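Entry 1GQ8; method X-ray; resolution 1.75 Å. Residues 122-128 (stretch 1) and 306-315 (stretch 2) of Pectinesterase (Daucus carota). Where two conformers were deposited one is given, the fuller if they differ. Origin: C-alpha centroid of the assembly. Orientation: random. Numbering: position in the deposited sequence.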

# COMPACT_ATOMS: atom_id res chain seq x y z
N ASP A 122 -9.03 3.52 10.36
CA ASP A 122 -10.10 4.08 9.52
C ASP A 122 -9.84 5.57 9.28
O ASP A 122 -9.53 6.32 10.21
CB ASP A 122 -11.46 3.87 10.20
CG ASP A 122 -12.64 4.12 9.26
OD1 ASP A 122 -12.59 3.67 8.10
OD2 ASP A 122 -13.63 4.76 9.69
N LEU A 123 -9.98 6.00 8.03
CA LEU A 123 -9.75 7.38 7.61
C LEU A 123 -8.27 7.80 7.77
O LEU A 123 -7.97 8.86 8.33
CB LEU A 123 -10.67 8.34 8.39
CG LEU A 123 -12.17 7.99 8.34
CD1 LEU A 123 -12.96 9.09 9.04
CD2 LEU A 123 -12.63 7.85 6.90
N SER A 124 -7.37 6.96 7.27
CA SER A 124 -5.92 7.22 7.32
C SER A 124 -5.39 7.61 5.93
O SER A 124 -5.96 7.20 4.92
CB SER A 124 -5.18 5.98 7.85
OG SER A 124 -5.55 4.79 7.14
N ALA A 125 -4.32 8.39 5.88
CA ALA A 125 -3.74 8.82 4.59
C ALA A 125 -2.21 8.94 4.61
O ALA A 125 -1.61 9.22 5.65
CB ALA A 125 -4.36 10.15 4.17
N PHE A 126 -1.60 8.75 3.44
CA PHE A 126 -0.14 8.77 3.28
C PHE A 126 0.28 9.56 2.03
O PHE A 126 -0.20 9.28 0.93
CB PHE A 126 0.39 7.33 3.19
CG PHE A 126 -0.09 6.44 4.31
CD1 PHE A 126 -1.41 5.97 4.33
CD2 PHE A 126 0.75 6.12 5.37
CE1 PHE A 126 -1.88 5.20 5.39
CE2 PHE A 126 0.28 5.34 6.44
CZ PHE A 126 -1.03 4.89 6.45
N TYR A 127 1.18 10.53 2.22
CA TYR A 127 1.66 11.41 1.14
C TYR A 127 3.20 11.46 1.05
O TYR A 127 3.88 11.73 2.03
CB TYR A 127 1.09 12.82 1.38
CG TYR A 127 1.50 13.89 0.38
CD1 TYR A 127 1.37 13.70 -1.00
CD2 TYR A 127 1.96 15.14 0.82
CE1 TYR A 127 1.68 14.71 -1.91
CE2 TYR A 127 2.27 16.16 -0.08
CZ TYR A 127 2.13 15.94 -1.44
OH TYR A 127 2.42 16.95 -2.33
N ARG A 128 3.73 11.20 -0.14
CA ARG A 128 5.18 11.21 -0.38
C ARG A 128 5.96 10.28 0.57
O ARG A 128 6.95 10.69 1.18
CB ARG A 128 5.73 12.64 -0.30
CG ARG A 128 5.22 13.52 -1.45
CD ARG A 128 5.70 14.97 -1.36
NE ARG A 128 7.12 15.13 -1.64
CZ ARG A 128 7.71 16.30 -1.86
NH1 ARG A 128 6.99 17.42 -1.83
NH2 ARG A 128 9.01 16.37 -2.10
N SER A 306 -15.84 13.84 2.87
CA SER A 306 -16.02 14.08 4.30
C SER A 306 -14.74 14.21 5.12
O SER A 306 -14.79 14.70 6.26
CB SER A 306 -16.87 12.96 4.92
OG SER A 306 -18.17 12.92 4.35
N TRP A 307 -13.60 13.80 4.57
CA TRP A 307 -12.36 13.85 5.36
C TRP A 307 -11.02 14.16 4.69
O TRP A 307 -10.06 14.54 5.37
CB TRP A 307 -12.21 12.53 6.13
CG TRP A 307 -12.05 11.30 5.25
CD1 TRP A 307 -13.03 10.67 4.53
CD2 TRP A 307 -10.84 10.56 5.01
NE1 TRP A 307 -12.51 9.59 3.86
CE2 TRP A 307 -11.17 9.50 4.14
CE3 TRP A 307 -9.51 10.70 5.45
CZ2 TRP A 307 -10.21 8.57 3.70
CZ3 TRP A 307 -8.56 9.78 5.01
CH2 TRP A 307 -8.92 8.73 4.15
N LEU A 308 -10.92 14.01 3.37
CA LEU A 308 -9.64 14.25 2.70
C LEU A 308 -9.08 15.67 2.85
O LEU A 308 -7.87 15.85 2.99
CB LEU A 308 -9.72 13.84 1.23
CG LEU A 308 -9.87 12.32 1.01
CD1 LEU A 308 -9.89 12.00 -0.48
CD2 LEU A 308 -8.71 11.58 1.68
N LYS A 309 -9.95 16.67 2.83
CA LYS A 309 -9.50 18.05 2.97
C LYS A 309 -8.76 18.26 4.28
O LYS A 309 -7.70 18.90 4.32
CB LYS A 309 -10.71 19.00 2.92
CG LYS A 309 -10.38 20.47 3.15
CD LYS A 309 -9.51 21.04 2.05
CE LYS A 309 -9.26 22.53 2.28
NZ LYS A 309 -8.47 23.14 1.18
N ALA A 310 -9.28 17.70 5.37
CA ALA A 310 -8.67 17.83 6.69
C ALA A 310 -7.34 17.09 6.90
O ALA A 310 -6.75 17.21 7.97
CB ALA A 310 -9.67 17.39 7.76
N THR A 311 -6.88 16.34 5.91
CA THR A 311 -5.60 15.62 6.05
C THR A 311 -4.40 16.54 5.79
O THR A 311 -3.28 16.21 6.15
CB THR A 311 -5.47 14.44 5.05
OG1 THR A 311 -5.42 14.96 3.71
CG2 THR A 311 -6.63 13.46 5.19
N THR A 312 -4.67 17.68 5.15
CA THR A 312 -3.67 18.68 4.76
C THR A 312 -2.88 18.26 3.51
O THR A 312 -1.95 18.96 3.10
CB THR A 312 -2.66 19.05 5.90
OG1 THR A 312 -1.72 17.98 6.10
CG2 THR A 312 -3.39 19.34 7.20
N PHE A 313 -3.27 17.13 2.90
CA PHE A 313 -2.61 16.62 1.69
C PHE A 313 -3.45 16.88 0.43
O PHE A 313 -4.63 17.18 0.52
CB PHE A 313 -2.40 15.09 1.78
CG PHE A 313 -1.68 14.61 3.02
CD1 PHE A 313 -0.74 15.41 3.66
CD2 PHE A 313 -1.92 13.33 3.50
CE1 PHE A 313 -0.04 14.93 4.77
CE2 PHE A 313 -1.23 12.84 4.61
CZ PHE A 313 -0.29 13.64 5.25
N PRO A 314 -2.84 16.75 -0.77
CA PRO A 314 -3.55 16.97 -2.04
C PRO A 314 -4.48 15.78 -2.37
O PRO A 314 -4.25 14.67 -1.89
CB PRO A 314 -2.41 17.20 -3.04
CG PRO A 314 -1.17 17.09 -2.22
CD PRO A 314 -1.62 16.80 -0.81
N PHE A 315 -5.50 16.02 -3.19
CA PHE A 315 -6.44 14.95 -3.57
C PHE A 315 -7.39 15.34 -4.71
O PHE A 315 -7.57 16.52 -5.02
CB PHE A 315 -7.30 14.53 -2.37
CG PHE A 315 -8.26 15.60 -1.91
CD1 PHE A 315 -7.82 16.65 -1.11
CD2 PHE A 315 -9.59 15.58 -2.32
CE1 PHE A 315 -8.69 17.66 -0.70
CE2 PHE A 315 -10.48 16.59 -1.92
CZ PHE A 315 -10.02 17.63 -1.11

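The contact between 122-128, largely a strand, and 306-315, which has no regular helix or strand, is built from apolar groups laid on aromatic rings, with no hydrogen bond across it; together the two sides bury 430 Å². At its centre Ala125 points toward the other stretch, its small CB fitting among Trp307 (CZ3, 4.3 Å), Thr311 (CG2, 4.1 Å) and Phe313 (CD2, 4.1 Å). Strand alternation brings Tyr127 to the same side, while Ser124 and Phe126 point away. Tyr127 CB sits over the face of Phe313, 3.7 Å from the ring centroid, and the two rings meet obliquely, planes at 35°. The Tyr127 ring in turn carries Pro314, whose CD lies 3.9 Å from the centroid of the Tyr127 ring, a CH-pi contact in which a ring CH2 of the compact, puckered proline lies over the aromatic face. At the other end Leu123 lays CD2 over the five-membered ring of Trp307, 3.5 Å from the centroid and 10° off the normal; Trp307 NE1 is hydrogen-bonded elsewhere in the structure. Backbone oxygens face ring edges: Ser124 O lies 3.4 Å from Trp307 CH2, and Ala125 O 3.8 Å from Phe313 CE2. Between the Trp307 and Phe313 rings, Thr311 presents its methyl to Ala125 while its OG1 donates to Leu308 O (2.7 Å) and accepts from Phe313 N (3.2 Å), so that one hydroxyl links Leu308 and Phe313 within the loop.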